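Local coordinates for protein CT398 (Chlamydia trachomatis, PDB 4ILO) that is of unknown function but, with a long coiled-coil hairpin and a zinc ribbon, may bind DNA or RNA, at residues L41-R46 against S134-E139; K48-E53 against L127-K132; C202-A208 against C226-R231. One frame throughout, in Å; residues are numbered along the deposited sequence.

Contact 1 of 3, residues L41-R46 against S134-E139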
# COMPACT_ATOMS: atom_id res chain seq x y z
N LEU A 41 -0.29 -6.53 -0.31
CA LEU A 41 -0.54 -7.86 -0.83
C LEU A 41 -0.69 -8.85 0.32
O LEU A 41 -1.57 -9.74 0.28
CB LEU A 41 0.57 -8.27 -1.81
CG LEU A 41 0.44 -9.66 -2.47
CD1 LEU A 41 -0.53 -9.65 -3.62
CD2 LEU A 41 1.80 -10.14 -2.96
N LYS A 42 0.12 -8.70 1.37
CA LYS A 42 -0.02 -9.56 2.54
C LYS A 42 -1.30 -9.25 3.28
O LYS A 42 -2.00 -10.16 3.73
CB LYS A 42 1.15 -9.40 3.51
CG LYS A 42 2.51 -9.78 2.91
CD LYS A 42 3.63 -9.85 3.95
CE LYS A 42 4.22 -8.47 4.27
NZ LYS A 42 5.49 -8.66 5.04
N THR A 43 -1.63 -7.97 3.44
CA THR A 43 -2.79 -7.66 4.24
C THR A 43 -4.06 -8.18 3.58
O THR A 43 -4.98 -8.63 4.27
CB THR A 43 -2.86 -6.16 4.49
OG1 THR A 43 -1.78 -5.82 5.38
CG2 THR A 43 -4.20 -5.79 5.12
N ASP A 44 -4.09 -8.18 2.25
CA ASP A 44 -5.22 -8.76 1.55
C ASP A 44 -5.34 -10.25 1.83
O ASP A 44 -6.45 -10.79 1.98
CB ASP A 44 -5.10 -8.50 0.06
CG ASP A 44 -6.27 -9.05 -0.71
OD1 ASP A 44 -7.38 -8.52 -0.51
OD2 ASP A 44 -6.10 -10.02 -1.49
N ILE A 45 -4.21 -10.95 1.89
CA ILE A 45 -4.31 -12.39 2.12
C ILE A 45 -4.72 -12.67 3.56
O ILE A 45 -5.46 -13.61 3.83
CB ILE A 45 -3.02 -13.14 1.74
CG1 ILE A 45 -2.70 -12.95 0.26
CG2 ILE A 45 -3.19 -14.60 2.00
CD1 ILE A 45 -1.29 -13.37 -0.08
N ARG A 46 -4.25 -11.86 4.50
CA ARG A 46 -4.64 -12.04 5.89
C ARG A 46 -6.13 -11.83 6.06
O ARG A 46 -6.78 -12.54 6.85
CB ARG A 46 -3.86 -11.08 6.80
CG ARG A 46 -2.46 -11.57 7.16
CD ARG A 46 -1.53 -10.43 7.65
NE ARG A 46 -0.11 -10.79 7.56
CZ ARG A 46 0.90 -9.92 7.47
NH1 ARG A 46 0.68 -8.60 7.46
NH2 ARG A 46 2.16 -10.36 7.39
N SER A 134 -0.50 -19.71 0.92
CA SER A 134 -0.22 -18.57 0.06
C SER A 134 0.31 -17.39 0.87
O SER A 134 1.24 -16.69 0.44
CB SER A 134 -1.47 -18.23 -0.75
OG SER A 134 -1.44 -16.91 -1.20
N LEU A 135 -0.23 -17.18 2.08
CA LEU A 135 0.30 -16.17 2.98
C LEU A 135 1.74 -16.48 3.37
O LEU A 135 2.60 -15.58 3.42
CB LEU A 135 -0.59 -16.08 4.22
CG LEU A 135 -0.18 -15.04 5.27
CD1 LEU A 135 0.08 -13.70 4.61
CD2 LEU A 135 -1.25 -14.90 6.33
N SER A 136 2.05 -17.74 3.66
CA SER A 136 3.40 -18.07 4.07
C SER A 136 4.36 -17.94 2.90
O SER A 136 5.46 -17.40 3.05
CB SER A 136 3.41 -19.45 4.75
OG SER A 136 4.69 -19.92 5.16
N SER A 137 3.93 -18.35 1.69
CA SER A 137 4.81 -18.23 0.52
C SER A 137 5.06 -16.77 0.16
O SER A 137 6.17 -16.40 -0.22
CB SER A 137 4.23 -18.97 -0.68
OG SER A 137 4.23 -20.36 -0.43
N THR A 138 4.03 -15.93 0.25
CA THR A 138 4.20 -14.52 -0.07
C THR A 138 5.17 -13.87 0.90
O THR A 138 6.14 -13.22 0.48
CB THR A 138 2.82 -13.85 -0.04
OG1 THR A 138 1.97 -14.44 -1.04
CG2 THR A 138 2.93 -12.34 -0.28
N GLU A 139 4.95 -14.05 2.21
CA GLU A 139 5.90 -13.57 3.21
C GLU A 139 7.31 -14.06 2.93
O GLU A 139 8.27 -13.29 2.94
CB GLU A 139 5.46 -14.01 4.61
CG GLU A 139 4.16 -13.36 5.07
CD GLU A 139 3.76 -13.76 6.50
OE1 GLU A 139 3.22 -12.90 7.22
OE2 GLU A 139 3.99 -14.93 6.90
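I45 and L135 meet inside the antiparallel coiled-coil hairpin of CT398, where helix 2-86 and helix 90-171 run side by side; the axes of the two short segments lie 9.8 Å apart, with 167° between their N-to-C directions. The branch methyl CG2 of I45 rests on CB of L135 at 3.7 Å, the isoleucine and leucine lying flank to flank. The other arm of I45 ends in CD1, which meets T138 OG1 tip to tip at 3.6 Å and also touches S134 OG. That hydroxyl of T138 is turned back to its own helix: OG1 donates to S134 O at 2.8 Å, while T138 N reaches the same carbonyl oxygen from the opposite face of its plane. With CG2 anti to the backbone N, T138 presents this methyl to L41 CD2 at 3.6 Å. On the other flank R46 passes across L135, R46 CG against L135 CD2 at 3.6 Å, and ends in a salt bridge, NH2 donating to E139 OE1 at 2.8 Å. The oxygen lies in the guanidinium plane and uses its anti lone pair, yet the carboxylate plane is turned 66° from the guanidinium. K42 CD lies on E139 CG, but its NZ makes a salt bridge with E146, about two turns further along helix 90-171. A thin apolar seam is thus flanked on one side by two ion pairs, R46 to E139 being the one hydrogen bond between the segments.

Contact 2 of 3, residues K48-E53 against L127-K132; sequences KVEEKE and LLISLK
The carboxylate oxygen OE2 of E53 takes a hydrogen bond of 2.6 Å from a water, which in turn accepts one from NZ of K132, 2.7 Å away. This bridge carries the polar link between the two segments, because the direct salt bridge from E53 OE2 to K132 NZ is long, at 3.9 Å. Both side chains leave their helices with CG anti to the carbonyl carbon and run extended from there, roughly perpendicular to each other, so that the carboxylate comes alongside CE as well as the ammonium of the lysine. Beneath the pair lies L128. Its CD1 methyl touches both V49 CG1, at 3.9 Å, and E53 CG, so the aliphatic root of the glutamate adds to the apolar layer. The second methyl of V49, CG2, packs on L131 CB at 3.7 Å, valine and leucine lying flank to flank, while both methyls of L131 reach CB of K48. K52 starts toward the other helix and bends at chi2 (70°), which lays its CE against L127 CD1 at 3.8 Å; its ammonium has a weak, long ion pair with E55 on its own helix. Leucine and valine along the seam, lysine stems closing one margin and a water-bridged ion pair the other, with the segment axes 9.6 Å apart and 157° between their directions: this is the layering of a two-stranded antiparallel coiled coil, here formed by the two long arms of the hairpin.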
# COMPACT_ATOMS: atom_id res chain seq x y z
N LYS A 48 -8.48 -12.42 3.84
CA LYS A 48 -9.15 -13.62 3.36
C LYS A 48 -9.07 -14.72 4.41
O LYS A 48 -10.07 -15.41 4.67
CB LYS A 48 -8.57 -14.06 2.02
CG LYS A 48 -8.98 -13.18 0.84
CD LYS A 48 -8.45 -13.71 -0.51
CE LYS A 48 -8.52 -12.63 -1.59
NZ LYS A 48 -8.14 -13.16 -2.93
N VAL A 49 -7.89 -14.89 5.03
CA VAL A 49 -7.75 -15.92 6.06
C VAL A 49 -8.71 -15.66 7.22
O VAL A 49 -9.42 -16.58 7.66
CB VAL A 49 -6.28 -16.06 6.50
CG1 VAL A 49 -6.18 -16.95 7.72
CG2 VAL A 49 -5.45 -16.67 5.38
N GLU A 50 -8.83 -14.39 7.65
CA GLU A 50 -9.72 -14.02 8.75
C GLU A 50 -11.18 -14.29 8.40
O GLU A 50 -11.92 -14.85 9.21
CB GLU A 50 -9.55 -12.54 9.11
N GLU A 51 -11.62 -13.88 7.21
CA GLU A 51 -13.00 -14.13 6.83
C GLU A 51 -13.28 -15.62 6.79
O GLU A 51 -14.36 -16.07 7.18
CB GLU A 51 -13.33 -13.48 5.48
CG GLU A 51 -13.08 -11.96 5.48
CD GLU A 51 -13.20 -11.31 4.10
OE1 GLU A 51 -13.14 -12.04 3.08
OE2 GLU A 51 -13.35 -10.07 4.06
N LYS A 52 -12.30 -16.41 6.33
CA LYS A 52 -12.49 -17.86 6.26
C LYS A 52 -12.53 -18.46 7.65
O LYS A 52 -13.35 -19.35 7.94
CB LYS A 52 -11.41 -18.51 5.41
CG LYS A 52 -11.94 -19.63 4.58
CD LYS A 52 -12.80 -18.98 3.53
CE LYS A 52 -13.51 -19.96 2.72
NZ LYS A 52 -14.25 -19.19 1.71
N GLU A 53 -11.68 -17.98 8.55
CA GLU A 53 -11.72 -18.48 9.92
C GLU A 53 -13.07 -18.21 10.58
O GLU A 53 -13.65 -19.10 11.22
CB GLU A 53 -10.55 -17.90 10.71
CG GLU A 53 -9.22 -18.50 10.25
CD GLU A 53 -8.00 -18.00 11.05
OE1 GLU A 53 -8.10 -16.93 11.69
OE2 GLU A 53 -6.95 -18.69 11.06
N LEU A 127 -9.90 -24.53 1.53
CA LEU A 127 -9.60 -23.19 1.06
C LEU A 127 -8.77 -22.44 2.07
O LEU A 127 -7.87 -21.67 1.70
CB LEU A 127 -10.88 -22.38 0.84
CG LEU A 127 -11.46 -22.44 -0.55
CD1 LEU A 127 -12.86 -21.85 -0.55
CD2 LEU A 127 -10.53 -21.65 -1.43
N LEU A 128 -9.11 -22.61 3.35
CA LEU A 128 -8.30 -21.99 4.40
C LEU A 128 -6.85 -22.46 4.32
O LEU A 128 -5.90 -21.67 4.48
CB LEU A 128 -8.87 -22.32 5.77
CG LEU A 128 -8.21 -21.77 7.02
CD1 LEU A 128 -8.04 -20.28 6.90
CD2 LEU A 128 -9.07 -22.10 8.21
N ILE A 129 -6.67 -23.75 4.08
CA ILE A 129 -5.31 -24.31 4.09
C ILE A 129 -4.51 -23.69 2.97
O ILE A 129 -3.35 -23.29 3.13
CB ILE A 129 -5.39 -25.84 3.92
CG1 ILE A 129 -5.89 -26.50 5.21
CG2 ILE A 129 -4.04 -26.41 3.52
CD1 ILE A 129 -6.23 -27.96 5.03
N SER A 130 -5.14 -23.60 1.80
CA SER A 130 -4.50 -23.01 0.65
C SER A 130 -4.19 -21.53 0.88
O SER A 130 -3.16 -21.01 0.39
CB SER A 130 -5.46 -23.19 -0.53
OG SER A 130 -4.85 -22.78 -1.71
N LEU A 131 -5.07 -20.81 1.59
CA LEU A 131 -4.80 -19.38 1.83
C LEU A 131 -3.66 -19.17 2.82
O LEU A 131 -2.87 -18.23 2.70
CB LEU A 131 -6.06 -18.66 2.32
CG LEU A 131 -7.22 -18.41 1.36
CD1 LEU A 131 -8.50 -18.11 2.14
CD2 LEU A 131 -6.91 -17.26 0.39
N LYS A 132 -3.57 -20.02 3.84
CA LYS A 132 -2.43 -19.96 4.76
C LYS A 132 -1.12 -20.27 4.04
O LYS A 132 -0.10 -19.58 4.25
CB LYS A 132 -2.69 -20.95 5.89
CG LYS A 132 -3.67 -20.44 6.95
CD LYS A 132 -3.93 -21.50 8.03
CE LYS A 132 -4.98 -21.02 9.09
NZ LYS A 132 -5.40 -22.13 10.04
O HOH W 1 -7.37 -21.21 11.60

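Contact 3 of 3, residues C202-A208 against C226-R231. With ZN (zinc ion), chain C.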
# COMPACT_ATOMS: atom_id res chain seq x y z
N CYS A 202 17.77 29.84 -23.76
CA CYS A 202 17.69 29.48 -22.35
C CYS A 202 17.79 27.97 -22.25
O CYS A 202 17.04 27.26 -22.92
CB CYS A 202 16.35 29.96 -21.77
SG CYS A 202 16.01 29.45 -20.08
N SER A 203 18.74 27.47 -21.46
CA SER A 203 18.89 26.03 -21.37
C SER A 203 17.87 25.41 -20.43
O SER A 203 17.72 24.19 -20.41
CB SER A 203 20.32 25.66 -20.99
OG SER A 203 20.59 25.96 -19.64
N GLY A 204 17.15 26.23 -19.67
CA GLY A 204 16.02 25.76 -18.89
C GLY A 204 14.77 25.47 -19.71
O GLY A 204 14.14 24.43 -19.50
N CYS A 205 14.40 26.36 -20.63
CA CYS A 205 13.16 26.20 -21.39
C CYS A 205 13.39 26.07 -22.89
O CYS A 205 12.46 25.71 -23.62
CB CYS A 205 12.20 27.38 -21.11
SG CYS A 205 12.64 29.01 -21.85
N HIS A 206 14.61 26.35 -23.37
CA HIS A 206 15.03 26.25 -24.78
C HIS A 206 14.47 27.36 -25.67
O HIS A 206 14.49 27.25 -26.89
CB HIS A 206 14.82 24.86 -25.39
CG HIS A 206 15.74 23.82 -24.82
ND1 HIS A 206 16.68 24.10 -23.86
CD2 HIS A 206 15.85 22.49 -25.07
CE1 HIS A 206 17.33 22.99 -23.54
NE2 HIS A 206 16.85 22.01 -24.27
N ILE A 207 14.02 28.44 -25.10
CA ILE A 207 13.55 29.56 -25.90
C ILE A 207 14.71 30.55 -26.11
O ILE A 207 15.45 30.87 -25.17
CB ILE A 207 12.29 30.19 -25.26
CG1 ILE A 207 11.16 29.11 -25.24
CG2 ILE A 207 11.84 31.47 -25.98
CD1 ILE A 207 9.78 29.59 -24.74
N ALA A 208 14.91 30.97 -27.37
CA ALA A 208 16.04 31.83 -27.71
C ALA A 208 15.91 33.23 -27.09
O ALA A 208 14.81 33.80 -27.01
CB ALA A 208 16.16 31.98 -29.23
N CYS A 226 15.25 34.72 -17.58
CA CYS A 226 14.66 34.34 -18.86
C CYS A 226 13.29 35.01 -18.99
O CYS A 226 12.45 34.93 -18.08
CB CYS A 226 14.48 32.81 -18.93
SG CYS A 226 13.77 32.25 -20.51
N GLU A 227 13.07 35.65 -20.15
CA GLU A 227 11.82 36.35 -20.41
C GLU A 227 10.63 35.40 -20.56
O GLU A 227 9.48 35.87 -20.51
CB GLU A 227 11.97 37.21 -21.67
CG GLU A 227 12.92 38.39 -21.49
CD GLU A 227 12.79 39.41 -22.61
OE1 GLU A 227 12.00 40.35 -22.44
OE2 GLU A 227 13.46 39.25 -23.66
N HIS A 228 10.87 34.10 -20.69
CA HIS A 228 9.78 33.13 -20.85
C HIS A 228 9.57 32.21 -19.67
O HIS A 228 8.42 31.97 -19.28
CB HIS A 228 10.00 32.34 -22.14
CG HIS A 228 10.24 33.25 -23.31
ND1 HIS A 228 9.24 33.65 -24.17
CD2 HIS A 228 11.35 33.91 -23.70
CE1 HIS A 228 9.73 34.49 -25.06
NE2 HIS A 228 11.01 34.66 -24.80
N CYS A 229 10.63 31.69 -19.04
CA CYS A 229 10.44 30.80 -17.91
C CYS A 229 10.80 31.43 -16.57
O CYS A 229 10.51 30.83 -15.54
CB CYS A 229 11.22 29.49 -18.09
SG CYS A 229 13.06 29.59 -17.90
N SER A 230 11.44 32.59 -16.56
CA SER A 230 11.78 33.35 -15.34
C SER A 230 12.99 32.78 -14.59
O SER A 230 13.36 33.36 -13.52
CB SER A 230 10.62 33.46 -14.33
OG SER A 230 9.51 34.19 -14.86
N ARG A 231 13.62 31.71 -15.06
CA ARG A 231 14.85 31.24 -14.45
C ARG A 231 15.95 32.30 -14.55
O ARG A 231 15.93 33.16 -15.43
CB ARG A 231 15.34 29.99 -15.17
CG ARG A 231 14.41 28.76 -14.97
CD ARG A 231 15.03 27.54 -15.60
NE ARG A 231 14.40 26.30 -15.16
CZ ARG A 231 13.26 25.83 -15.65
NH1 ARG A 231 12.60 26.50 -16.58
NH2 ARG A 231 12.77 24.68 -15.19
ZN ZN C . 13.77 29.98 -20.04
O HOH W 2 13.19 35.79 -26.27
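Four cysteine sulfurs, SG of C202, C205, C226 and C229, close round one zinc ion, each 2.3 Å from the metal, and no direct hydrogen bond joins the two loops that supply them. The loops are near copies of each other, each a CxxC zinc knuckle. In both, the first cysteine has SG anti to the backbone N (chi1 174° for C202), whereas the second holds SG between N and the carbonyl carbon (73° for C205 and for C229). CB of C205 and CB of C229 thereby come within 3.8 Å beside the metal. Backbone amides point at the thiolates: C205 N donates to C202 SG, H228 N and C229 N both donate to C226 SG, and R231 N to C229 SG. R231 adds NH1 to C229 SG at 3.4 Å, with the sulfur in the guanidinium plane. Such donors would be expected to temper the negative charge of the ZnCys4 cluster. The same arginine lies over G204, R231 CD being 3.9 Å from G204 CA. At the other flank I207 CG2 sits squarely over the ring of H228 in a CH-pi contact, 3.4 Å from the centroid, and a water joins H228 NE2 to A208 O. The two loops form the metal-binding end of a zinc ribbon: 202-208 leads from strand 201-202 into helix 211-219, while the loop 226-231 connects strands 224-225 and 232-234. R231 fastens the site outward through D191 and the carbonyl of R192, and both C202 and R231 rest on V195 of strand 194-198.

In the fold
Contacts 1 and 2 are successive layers of one hairpin: both join helix 2-86 to helix 90-171, contact 2 nested within the loop closed by contact 1, their centres about 10 Å apart and I45 of one packing on L131 of the other. Both are largely surface contacts, each with a single buried residue, and differ mainly in their ion pair, direct in contact 1 and water-bridged in contact 2. Contact 3 belongs to the separate zinc ribbon, its centre about 51 Å from that of contact 1 and 60 Å from that of contact 2. There, partly buried loops are held by metal coordination, where the long helices depend on apolar packing edged with charge.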